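Local coordinates for protein MarR-family transcriptional regulator (Bordetella bronchiseptica, PDB 6PCO) that probably acts as a DNA-binding transcription factor, a Bordetella regulator of biofilm formation whose DNA binding is regulated by 6-hydroxynicotinic acid, at residues A[83-88]-A[103-108]; A[97-102]-A[107-112]; A[162-167]-A[174-179]. One frame throughout, in Å; residues are numbered along the deposited sequence.

How the contacts relate
Contacts 1 and 2 belong to one helical cluster of the winged helix-turn-helix domain: their centres are about 7 Å apart, they share Ile107 and Asp108, and Val86 CG1 of contact 1 meets Val101 CG1 of contact 2 at 4.0 Å. Contact 3 comes later in the chain and pairs the two C-terminal helices; its centre is about 20 Å from that of contact 1 and about 26 Å from that of contact 2, with the chain's centre between it and contact 2. A bound 1,4-butanediol touches Val85 of contact 1 and lies about 6 Å from the Phe164 side chain of contact 3. All three contacts also reach the second subunit.

Contact 1 (A[83-88]-A[103-108])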
loop_
_atom_site.group_PDB
_atom_site.type_symbol
_atom_site.label_atom_id
_atom_site.label_comp_id
_atom_site.label_asym_id
_atom_site.label_seq_id
_atom_site.Cartn_x
_atom_site.Cartn_y
_atom_site.Cartn_z
ATOM N N GLN A 83 2.645 3.428 -11.734
ATOM C CA GLN A 83 2.905 3.976 -13.043
ATOM C C GLN A 83 1.571 4.222 -13.776
ATOM O O GLN A 83 1.357 5.290 -14.402
ATOM C CB GLN A 83 3.783 3.017 -13.845
ATOM C CG GLN A 83 5.271 3.229 -13.661
ATOM C CD GLN A 83 6.060 2.084 -14.242
ATOM O OE1 GLN A 83 5.924 1.732 -15.416
ATOM N NE2 GLN A 83 6.886 1.479 -13.404
ATOM N N PHE A 84 0.683 3.224 -13.723
ATOM C CA PHE A 84 -0.547 3.267 -14.503
ATOM C C PHE A 84 -1.400 4.448 -14.013
ATOM O O PHE A 84 -1.847 5.293 -14.787
ATOM C CB PHE A 84 -1.278 1.921 -14.436
ATOM C CG PHE A 84 -2.659 1.953 -15.029
ATOM C CD1 PHE A 84 -2.833 2.063 -16.395
ATOM C CD2 PHE A 84 -3.781 1.935 -14.223
ATOM C CE1 PHE A 84 -4.103 2.122 -16.945
ATOM C CE2 PHE A 84 -5.046 1.995 -14.774
ATOM C CZ PHE A 84 -5.203 2.091 -16.137
ATOM N N VAL A 85 -1.595 4.504 -12.700
ATOM C CA VAL A 85 -2.368 5.547 -12.064
ATOM C C VAL A 85 -1.817 6.935 -12.439
ATOM O O VAL A 85 -2.590 7.826 -12.779
ATOM C CB VAL A 85 -2.399 5.320 -10.542
ATOM C CG1 VAL A 85 -2.805 6.571 -9.783
ATOM C CG2 VAL A 85 -3.335 4.169 -10.215
ATOM N N VAL A 86 -0.499 7.136 -12.348
ATOM C CA VAL A 86 0.067 8.416 -12.712
ATOM C C VAL A 86 -0.354 8.747 -14.144
ATOM O O VAL A 86 -0.735 9.864 -14.421
ATOM C CB VAL A 86 1.595 8.456 -12.582
ATOM C CG1 VAL A 86 2.170 9.690 -13.241
ATOM C CG2 VAL A 86 2.043 8.385 -11.142
ATOM N N LEU A 87 -0.287 7.756 -15.036
ATOM C CA LEU A 87 -0.619 7.962 -16.445
ATOM C C LEU A 87 -2.085 8.388 -16.575
ATOM O O LEU A 87 -2.365 9.323 -17.304
ATOM C CB LEU A 87 -0.316 6.693 -17.249
ATOM C CG LEU A 87 1.165 6.430 -17.525
ATOM C CD1 LEU A 87 1.376 4.989 -17.921
ATOM C CD2 LEU A 87 1.714 7.348 -18.609
ATOM N N CYS A 88 -2.987 7.712 -15.849
ATOM C CA CYS A 88 -4.420 8.060 -15.811
ATOM C C CYS A 88 -4.600 9.490 -15.299
ATOM O O CYS A 88 -5.408 10.244 -15.829
ATOM C CB CYS A 88 -5.230 7.085 -14.969
ATOM S SG CYS A 88 -5.415 5.478 -15.782
ATOM N N LYS A 103 -1.198 15.321 -5.638
ATOM C CA LYS A 103 -2.554 15.697 -5.218
ATOM C C LYS A 103 -3.577 14.857 -5.981
ATOM O O LYS A 103 -4.456 14.239 -5.399
ATOM C CB LYS A 103 -2.811 17.194 -5.436
ATOM N N ALA A 104 -3.451 14.834 -7.304
ATOM C CA ALA A 104 -4.402 14.112 -8.118
ATOM C C ALA A 104 -4.467 12.641 -7.700
ATOM O O ALA A 104 -5.513 12.056 -7.824
ATOM C CB ALA A 104 -4.037 14.243 -9.568
ATOM N N THR A 105 -3.355 12.059 -7.229
ATOM C CA THR A 105 -3.248 10.602 -7.050
ATOM C C THR A 105 -3.176 10.186 -5.572
ATOM O O THR A 105 -3.513 9.049 -5.255
ATOM C CB THR A 105 -2.034 10.041 -7.804
ATOM O OG1 THR A 105 -0.819 10.582 -7.285
ATOM C CG2 THR A 105 -2.085 10.337 -9.285
ATOM N N ALA A 106 -2.712 11.080 -4.684
ATOM C CA ALA A 106 -2.435 10.769 -3.252
ATOM C C ALA A 106 -1.324 9.715 -3.136
ATOM O O ALA A 106 -1.216 9.004 -2.121
ATOM C CB ALA A 106 -3.694 10.316 -2.538
ATOM N N ILE A 107 -0.491 9.618 -4.177
ATOM C CA ILE A 107 0.733 8.852 -4.117
ATOM C C ILE A 107 1.833 9.782 -3.601
ATOM O O ILE A 107 1.873 10.963 -3.985
ATOM C CB ILE A 107 1.074 8.271 -5.497
ATOM C CG1 ILE A 107 0.007 7.265 -5.937
ATOM C CG2 ILE A 107 2.478 7.682 -5.501
ATOM C CD1 ILE A 107 0.216 6.702 -7.318
ATOM N N ASP A 108 2.707 9.243 -2.740
ATOM C CA ASP A 108 3.756 10.028 -2.122
ATOM C C ASP A 108 4.732 10.468 -3.213
ATOM O O ASP A 108 4.848 9.832 -4.274
ATOM C CB ASP A 108 4.464 9.296 -0.977
ATOM C CG ASP A 108 5.108 7.981 -1.369
ATOM O OD1 ASP A 108 4.386 6.955 -1.372
ATOM O OD2 ASP A 108 6.322 7.995 -1.683
#
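In the winged helix-turn-helix domain of this MarR-family protein, Val85 of helix 81-93 packs against Thr105 and Ile107, which lie on the two sides of the turn that ends helix 98-105. One methyl does most of the work. Val85 CG1 stands 3.9 Å from Thr105 CG2 and also 3.9 Å from Ile107 CD1, so a single branch serves both residues. That branch is trans to its own amide nitrogen (chi1 162°), which puts it in contact with both partners' methyls. Ile107 answers with an extended chain that presents only its terminal methyl to the valine. Val86, one residue further along, is a looser neighbour, its CA 4.5 Å from Thr105 CG2.

This is the turn of the helix-turn-helix, joining helix 98-105 to helix 109-121. Ala106 has a positive phi (63°) as the chain leaves the helix, and Thr105 forms an ST turn, its OG1 accepting from Ile107 N at 3.3 Å. A chi1 of 63° puts the hydroxyl on the backbone side, where it also bonds to Val101 O of the preceding helical turn, while the methyl CG2 faces Val85. The threonine is thus divided: its polar branch has two backbone partners, one in the helix and one in the turn, and its apolar branch joins a fully buried patch. No hydrogen bond crosses between 83-88 and 103-108; the contact between them is apolar packing.

Val86 also touches Val115 of helix 109-121, so helix 81-93 backs onto the second helix of the motif as well. On the dimer side, Thr105 O is hydrogen-bonded to His57 NE2 of the second subunit, and Arg60 of that subunit packs on Val85, which also lines the 1,4-butanediol pocket.

Contact 2 (A[97-102]-A[107-112]); sequences SLVDVV and IDQATV
Val112 is the hub here, met by three side chains of helix 98-105. Its CG2 branch lies 3.7 Å from Val102 CG2. The other branch, CG1, is placed between Val101 CG1 at 3.9 Å and Leu98 CD1 at 3.4 Å, and in each pair the side chains run at a slant to one another. Leu98 splits its two methyls between partners: CD1 goes to the valine, while CD2 lies 3.6 Å from Gln109 CG. The extended glutamine chain passes across the leucine at about a right angle, and its OE1 end draws alongside Val99, with the two side chains pointing the same way.

Where the two backbones come nearest, at Val102 and Ile107, Val102 also covers main chain. Its CG1, trans to the amide nitrogen (chi1 172°), sits 3.3 Å from Ile107 O, and its CA makes a CA-H...O contact with that same oxygen. The other methyl, CG2, spreads over Gln109 CA.

One shell out, each helix start is capped. Ser97 and Asp100 form a capping box: Asp100 N donates to Ser97 OG at 3.2 Å, and Ser97 N returns a nearly straight bond (170°) to Asp100 OD2 at 2.7 Å, on the anti side of the carboxylate. At the second helix, Asp108 is the N-cap; its OD2 accepts from Thr111 N at 3.1 Å, reached from above the carboxylate plane. Both carboxylates, at helix N-termini, are probably stabilised by the helix dipole.

The pair is the helix-turn-helix motif itself, and in MarR relatives the second helix is the DNA-recognition helix. Helix 81-93 packs against both members, with Ala82 touching Thr111, while helix 109-121 runs on toward the wing strands 125-129 and 137-141.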
loop_
_atom_site.group_PDB
_atom_site.type_symbol
_atom_site.label_atom_id
_atom_site.label_comp_id
_atom_site.label_asym_id
_atom_site.label_seq_id
_atom_site.Cartn_x
_atom_site.Cartn_y
_atom_site.Cartn_z
ATOM N N SER A 97 2.309 19.544 -12.542
ATOM C CA SER A 97 3.528 19.550 -11.731
ATOM C C SER A 97 3.584 18.253 -10.904
ATOM O O SER A 97 2.586 17.517 -10.775
ATOM C CB SER A 97 3.578 20.771 -10.839
ATOM O OG SER A 97 2.522 20.741 -9.881
ATOM N N LEU A 98 4.761 17.989 -10.334
ATOM C CA LEU A 98 4.985 16.863 -9.449
ATOM C C LEU A 98 3.920 16.870 -8.345
ATOM O O LEU A 98 3.268 15.850 -8.130
ATOM C CB LEU A 98 6.409 16.954 -8.886
ATOM C CG LEU A 98 6.801 15.936 -7.815
ATOM C CD1 LEU A 98 7.188 14.600 -8.433
ATOM C CD2 LEU A 98 7.950 16.471 -6.976
ATOM N N VAL A 99 3.713 18.015 -7.675
ATOM C CA VAL A 99 2.740 18.061 -6.565
ATOM C C VAL A 99 1.322 17.886 -7.136
ATOM O O VAL A 99 0.512 17.231 -6.515
ATOM C CB VAL A 99 2.863 19.316 -5.670
ATOM C CG1 VAL A 99 4.301 19.549 -5.216
ATOM C CG2 VAL A 99 2.287 20.572 -6.307
ATOM N N ASP A 100 1.038 18.434 -8.325
ATOM C CA ASP A 100 -0.248 18.201 -8.994
ATOM C C ASP A 100 -0.541 16.699 -9.050
ATOM O O ASP A 100 -1.682 16.256 -8.762
ATOM C CB ASP A 100 -0.294 18.754 -10.424
ATOM C CG ASP A 100 -0.434 20.263 -10.529
ATOM O OD1 ASP A 100 -1.132 20.846 -9.676
ATOM O OD2 ASP A 100 0.157 20.844 -11.471
ATOM N N VAL A 101 0.484 15.916 -9.419
ATOM C CA VAL A 101 0.335 14.460 -9.530
ATOM C C VAL A 101 0.181 13.838 -8.136
ATOM O O VAL A 101 -0.625 12.939 -7.943
ATOM C CB VAL A 101 1.488 13.807 -10.306
ATOM C CG1 VAL A 101 1.334 12.293 -10.323
ATOM C CG2 VAL A 101 1.581 14.344 -11.728
ATOM N N VAL A 102 0.937 14.337 -7.161
ATOM C CA VAL A 102 0.790 13.878 -5.781
ATOM C C VAL A 102 -0.643 14.159 -5.295
ATOM O O VAL A 102 -1.254 13.305 -4.679
ATOM C CB VAL A 102 1.866 14.485 -4.857
ATOM C CG1 VAL A 102 1.599 14.160 -3.398
ATOM C CG2 VAL A 102 3.274 14.026 -5.239
ATOM N N ILE A 107 -0.491 9.618 -4.177
ATOM C CA ILE A 107 0.733 8.852 -4.117
ATOM C C ILE A 107 1.833 9.782 -3.601
ATOM O O ILE A 107 1.873 10.963 -3.985
ATOM C CB ILE A 107 1.074 8.271 -5.497
ATOM C CG1 ILE A 107 0.007 7.265 -5.937
ATOM C CG2 ILE A 107 2.478 7.682 -5.501
ATOM C CD1 ILE A 107 0.216 6.702 -7.318
ATOM N N ASP A 108 2.707 9.243 -2.740
ATOM C CA ASP A 108 3.756 10.028 -2.122
ATOM C C ASP A 108 4.732 10.468 -3.213
ATOM O O ASP A 108 4.848 9.832 -4.274
ATOM C CB ASP A 108 4.464 9.296 -0.977
ATOM C CG ASP A 108 5.108 7.981 -1.369
ATOM O OD1 ASP A 108 4.386 6.955 -1.372
ATOM O OD2 ASP A 108 6.322 7.995 -1.683
ATOM N N GLN A 109 5.426 11.559 -2.892
ATOM C CA GLN A 109 6.264 12.313 -3.784
ATOM C C GLN A 109 7.448 11.467 -4.261
ATOM O O GLN A 109 7.866 11.581 -5.423
ATOM C CB GLN A 109 6.749 13.572 -3.063
ATOM C CG GLN A 109 7.365 14.617 -3.984
ATOM C CD GLN A 109 7.300 15.983 -3.343
ATOM O OE1 GLN A 109 6.852 16.958 -3.943
ATOM N NE2 GLN A 109 7.713 16.051 -2.088
ATOM N N ALA A 110 7.991 10.644 -3.359
ATOM C CA ALA A 110 9.132 9.775 -3.697
ATOM C C ALA A 110 8.698 8.756 -4.767
ATOM O O ALA A 110 9.376 8.582 -5.793
ATOM C CB ALA A 110 9.696 9.105 -2.454
ATOM N N THR A 111 7.559 8.094 -4.536
ATOM C CA THR A 111 6.996 7.172 -5.512
ATOM C C THR A 111 6.737 7.911 -6.841
ATOM O O THR A 111 7.037 7.369 -7.925
ATOM C CB THR A 111 5.733 6.490 -4.968
ATOM O OG1 THR A 111 5.999 5.930 -3.680
ATOM C CG2 THR A 111 5.199 5.417 -5.896
ATOM N N VAL A 112 6.202 9.142 -6.777
ATOM C CA VAL A 112 5.875 9.902 -8.012
ATOM C C VAL A 112 7.158 10.179 -8.814
ATOM O O VAL A 112 7.187 9.891 -9.991
ATOM C CB VAL A 112 5.077 11.196 -7.746
ATOM C CG1 VAL A 112 4.942 12.046 -8.997
ATOM C CG2 VAL A 112 3.694 10.909 -7.188
#

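Contact 3 (A[162-167]-A[174-179])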
loop_
_atom_site.group_PDB
_atom_site.type_symbol
_atom_site.label_atom_id
_atom_site.label_comp_id
_atom_site.label_asym_id
_atom_site.label_seq_id
_atom_site.Cartn_x
_atom_site.Cartn_y
_atom_site.Cartn_z
ATOM N N SER A 162 -11.931 -8.281 -10.747
ATOM C CA SER A 162 -11.230 -9.335 -9.988
ATOM C C SER A 162 -11.059 -8.914 -8.527
ATOM O O SER A 162 -11.313 -9.710 -7.634
ATOM C CB SER A 162 -9.905 -9.670 -10.587
ATOM O OG SER A 162 -10.073 -10.262 -11.861
ATOM N N THR A 163 -10.647 -7.660 -8.311
ATOM C CA THR A 163 -10.367 -7.162 -6.990
ATOM C C THR A 163 -11.624 -7.228 -6.119
ATOM O O THR A 163 -11.525 -7.609 -4.946
ATOM C CB THR A 163 -9.803 -5.737 -7.035
ATOM O OG1 THR A 163 -8.575 -5.765 -7.765
ATOM C CG2 THR A 163 -9.556 -5.178 -5.651
ATOM N N PHE A 164 -12.781 -6.832 -6.683
ATOM C CA PHE A 164 -14.079 -6.913 -5.965
ATOM C C PHE A 164 -14.391 -8.381 -5.674
ATOM O O PHE A 164 -15.073 -8.718 -4.693
ATOM C CB PHE A 164 -15.235 -6.300 -6.757
ATOM C CG PHE A 164 -15.361 -4.796 -6.663
ATOM C CD1 PHE A 164 -15.383 -4.157 -5.428
ATOM C CD2 PHE A 164 -15.457 -4.013 -7.813
ATOM C CE1 PHE A 164 -15.488 -2.774 -5.345
ATOM C CE2 PHE A 164 -15.550 -2.635 -7.726
ATOM C CZ PHE A 164 -15.577 -2.016 -6.489
ATOM N N GLY A 165 -13.879 -9.252 -6.545
ATOM C CA GLY A 165 -13.979 -10.668 -6.342
ATOM C C GLY A 165 -15.430 -11.070 -6.211
ATOM O O GLY A 165 -16.208 -10.869 -7.145
ATOM N N GLY A 166 -15.789 -11.570 -5.027
ATOM C CA GLY A 166 -17.116 -12.114 -4.753
ATOM C C GLY A 166 -17.975 -11.191 -3.906
ATOM O O GLY A 166 -18.990 -11.608 -3.427
ATOM N N LEU A 167 -17.572 -9.929 -3.715
ATOM C CA LEU A 167 -18.470 -8.945 -3.099
ATOM C C LEU A 167 -19.734 -8.747 -3.968
ATOM O O LEU A 167 -19.648 -8.576 -5.196
ATOM C CB LEU A 167 -17.722 -7.619 -2.929
ATOM C CG LEU A 167 -16.549 -7.595 -1.949
ATOM C CD1 LEU A 167 -16.194 -6.161 -1.600
ATOM C CD2 LEU A 167 -16.853 -8.365 -0.681
ATOM N N ALA A 174 -20.437 -0.421 -0.761
ATOM C CA ALA A 174 -20.146 -0.117 0.620
ATOM C C ALA A 174 -18.639 0.106 0.820
ATOM O O ALA A 174 -18.249 1.022 1.532
ATOM C CB ALA A 174 -20.667 -1.216 1.516
ATOM N N ILE A 175 -17.804 -0.727 0.189
ATOM C CA ILE A 175 -16.358 -0.690 0.468
ATOM C C ILE A 175 -15.717 0.536 -0.189
ATOM O O ILE A 175 -14.843 1.183 0.413
ATOM C CB ILE A 175 -15.626 -1.991 0.073
ATOM C CG1 ILE A 175 -14.235 -2.014 0.705
ATOM C CG2 ILE A 175 -15.566 -2.175 -1.433
ATOM C CD1 ILE A 175 -13.466 -3.265 0.435
ATOM N N VAL A 176 -16.137 0.846 -1.416
ATOM C CA VAL A 176 -15.655 2.038 -2.094
ATOM C C VAL A 176 -16.016 3.265 -1.246
ATOM O O VAL A 176 -15.217 4.198 -1.131
ATOM C CB VAL A 176 -16.192 2.111 -3.541
ATOM C CG1 VAL A 176 -16.076 3.486 -4.166
ATOM C CG2 VAL A 176 -15.490 1.090 -4.433
ATOM N N TYR A 177 -17.207 3.257 -0.634
ATOM C CA TYR A 177 -17.663 4.422 0.131
ATOM C C TYR A 177 -16.839 4.526 1.421
ATOM O O TYR A 177 -16.300 5.588 1.733
ATOM C CB TYR A 177 -19.172 4.366 0.401
ATOM C CG TYR A 177 -19.628 5.216 1.562
ATOM C CD1 TYR A 177 -19.812 6.582 1.426
ATOM C CD2 TYR A 177 -19.847 4.662 2.810
ATOM C CE1 TYR A 177 -20.221 7.372 2.488
ATOM C CE2 TYR A 177 -20.260 5.432 3.885
ATOM C CZ TYR A 177 -20.453 6.795 3.724
ATOM O OH TYR A 177 -20.855 7.565 4.779
ATOM N N LEU A 178 -16.757 3.415 2.162
ATOM C CA LEU A 178 -16.043 3.366 3.436
ATOM C C LEU A 178 -14.549 3.675 3.234
ATOM O O LEU A 178 -13.947 4.366 4.069
ATOM C CB LEU A 178 -16.243 1.992 4.079
ATOM C CG LEU A 178 -17.658 1.690 4.580
ATOM C CD1 LEU A 178 -17.857 0.206 4.825
ATOM C CD2 LEU A 178 -17.959 2.459 5.853
ATOM N N LEU A 179 -13.954 3.197 2.130
ATOM C CA LEU A 179 -12.547 3.495 1.873
ATOM C C LEU A 179 -12.365 5.007 1.663
ATOM O O LEU A 179 -11.435 5.580 2.233
ATOM C CB LEU A 179 -12.010 2.669 0.698
ATOM C CG LEU A 179 -11.708 1.203 1.022
ATOM C CD1 LEU A 179 -11.495 0.381 -0.237
ATOM C CD2 LEU A 179 -10.492 1.073 1.920
#
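Phe164 to Leu167 make a type II' beta turn, closed by Leu167 N donating to Phe164 O at 2.9 Å, with Gly165 at positive phi (57°) where helix 143-164 ends. The turn sends Phe164 and Leu167 to the same helix, 169-183. Phe164 meets it with the edge of its ring: CE1 is 4.0 Å from Ile175 CG2, and CZ is 3.7 Å from Val176 CG2, both methyls lying near the ring plane. Ile175 CG2 is shared, since Leu167 CD1 comes to it at 4.0 Å from a side chain crossing at about a right angle. A chi1 of -166° sends the longer ethyl branch trans to the backbone nitrogen and turns this short methyl to its two partners.

The two helices form the C-terminal hairpin of the MarR fold, part of the dimer interface. Accordingly, the second subunit adds Val55 against Phe164 and Met182 against both Leu167 and Ile175. Within the chain, Arg172 of helix 169-183 donates from NE to Leu167 O. Next to Phe164, Thr163 OG1 is hydrogen-bonded to Ile159 O and to ND1 of His66, a residue of the 1,4-butanediol pocket.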